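Local coordinates for protein NUDIX hydrolase (Nitrosomonas europaea, PDB 2B0V) that is a Nudix hydrolase of the NudJ subfamily that probably hydrolyses nucleoside di- and triphosphates and thiamine diphosphate with magnesium as cofactor, at residues R100-D103 and T104-R108. Numbering follows the deposited sequence. Where two conformers were deposited one is given.
Sequences RKLD and TGIVR
D103 and I106 close on each other around a tight turn whose corners are T104 and G105, a compact example of how a loop is handed over to a strand. T104 is the first corner, and its side chain points away from L102 and D103. At the second corner G105 has a positive phi of 108°, the conformation for which glycine is the usual residue in type II turns, and its backbone is hydrogen-bonded to I27. I106 then closes the turn: its N donates to D103 O over 3.2 Å, a nearly straight bond at the hydrogen (160°) whose donor stands above the carbonyl plane. D103 O accepts a second bond from a water that lies 2.8 Å from it and also donates to I106 O, tying the two carbonyls together. The branches of I106 divide the work. CG1, set beside its own backbone N (chi1 -59°), is 3.5 Å from D103 O and reaches CB of D103 at 4.1 Å, while CG2 meets CD1 of L102 at 3.9 Å, the two side chains crossing at about a right angle. Both ends of the turn rest on helix 48-60, D103 on E58 and E59 and I106 on E59, with I106 also touching V24 and E26 of strand 20-26. Further on, V107 and R108 both face E25 in a classic beta bulge, R108 adding a salt bridge to that glutamate. Together these features describe a type II beta turn leading into strand 106-113, which pairs antiparallel with strand 20-26 in the mixed sheet of the Nudix domain.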
loop_
_atom_site.group_PDB
_atom_site.type_symbol
_atom_site.label_atom_id
_atom_site.label_comp_id
_atom_site.label_asym_id
_atom_site.label_seq_id
_atom_site.Cartn_x
_atom_site.Cartn_y
_atom_site.Cartn_z
ATOM N N ARG A 100 12.209 -0.907 -14.779
ATOM C CA ARG A 100 11.818 0.230 -13.927
ATOM C C ARG A 100 12.539 0.099 -12.593
ATOM O O ARG A 100 12.570 -0.982 -11.982
ATOM C CB ARG A 100 10.292 0.301 -13.759
ATOM C CG ARG A 100 9.536 0.693 -15.076
ATOM C CD ARG A 100 7.967 0.631 -14.972
ATOM N NE ARG A 100 7.286 0.639 -16.295
ATOM C CZ ARG A 100 6.049 0.168 -16.544
ATOM N NH1 ARG A 100 5.298 -0.374 -15.581
ATOM N NH2 ARG A 100 5.558 0.226 -17.788
ATOM N N LYS A 101 13.167 1.184 -12.153
ATOM C CA LYS A 101 13.908 1.166 -10.900
ATOM C C LYS A 101 12.948 1.156 -9.715
ATOM O O LYS A 101 11.981 1.925 -9.684
ATOM C CB LYS A 101 14.838 2.372 -10.803
ATOM C CG LYS A 101 16.214 2.018 -10.263
ATOM C CD LYS A 101 16.933 1.036 -11.189
ATOM C CE LYS A 101 17.505 1.713 -12.427
ATOM N NZ LYS A 101 17.845 0.732 -13.502
ATOM N N LEU A 102 13.215 0.266 -8.769
ATOM C CA LEU A 102 12.393 0.197 -7.545
ATOM C C LEU A 102 13.066 1.060 -6.489
ATOM O O LEU A 102 14.311 1.183 -6.471
ATOM C CB LEU A 102 12.201 -1.246 -7.042
ATOM C CG LEU A 102 11.697 -2.321 -8.005
ATOM C CD1 LEU A 102 11.311 -3.609 -7.278
ATOM C CD2 LEU A 102 10.559 -1.806 -8.846
ATOM N N ASP A 103 12.265 1.646 -5.599
ATOM C CA ASP A 103 12.840 2.467 -4.524
ATOM C C ASP A 103 13.900 1.688 -3.798
ATOM O O ASP A 103 13.779 0.464 -3.608
ATOM C CB ASP A 103 11.768 2.812 -3.484
ATOM C CG ASP A 103 10.836 3.872 -3.939
ATOM O OD1 ASP A 103 11.066 4.478 -4.994
ATOM O OD2 ASP A 103 9.842 4.096 -3.208
ATOM N N THR A 104 14.922 2.409 -3.341
ATOM C CA THR A 104 15.920 1.810 -2.473
ATOM C C THR A 104 15.197 1.369 -1.220
ATOM O O THR A 104 14.318 2.088 -0.714
ATOM C CB THR A 104 17.048 2.808 -2.143
ATOM O OG1 THR A 104 17.599 3.291 -3.359
ATOM C CG2 THR A 104 18.163 2.137 -1.362
ATOM N N GLY A 105 15.521 0.163 -0.774
ATOM C CA GLY A 105 14.877 -0.403 0.435
ATOM C C GLY A 105 13.910 -1.518 0.078
ATOM O O GLY A 105 13.538 -2.332 0.948
ATOM N N ILE A 106 13.480 -1.554 -1.178
ATOM C CA ILE A 106 12.641 -2.644 -1.676
ATOM C C ILE A 106 13.550 -3.825 -2.038
ATOM O O ILE A 106 14.441 -3.713 -2.894
ATOM C CB ILE A 106 11.748 -2.235 -2.906
ATOM C CG1 ILE A 106 10.796 -1.063 -2.585
ATOM C CG2 ILE A 106 10.935 -3.411 -3.416
ATOM C CD1 ILE A 106 9.841 -1.371 -1.434
ATOM N N VAL A 107 13.338 -4.952 -1.372
ATOM C CA VAL A 107 14.084 -6.180 -1.716
ATOM C C VAL A 107 13.497 -6.838 -2.966
ATOM O O VAL A 107 14.224 -7.128 -3.948
ATOM C CB VAL A 107 14.094 -7.164 -0.533
ATOM C CG1 VAL A 107 14.813 -8.467 -0.969
ATOM C CG2 VAL A 107 14.761 -6.525 0.725
ATOM N N ARG A 108 12.186 -7.024 -2.958
ATOM C CA ARG A 108 11.487 -7.534 -4.134
ATOM C C ARG A 108 9.984 -7.334 -3.980
ATOM O O ARG A 108 9.462 -7.130 -2.874
ATOM C CB ARG A 108 11.845 -8.999 -4.435
ATOM C CG ARG A 108 11.509 -9.977 -3.356
ATOM C CD ARG A 108 12.077 -11.385 -3.661
ATOM N NE ARG A 108 13.519 -11.460 -3.445
ATOM C CZ ARG A 108 14.117 -11.687 -2.276
ATOM N NH1 ARG A 108 13.413 -11.881 -1.161
ATOM N NH2 ARG A 108 15.448 -11.717 -2.223
HETATM O O HOH W 1 15.279 -1.644 -4.594
#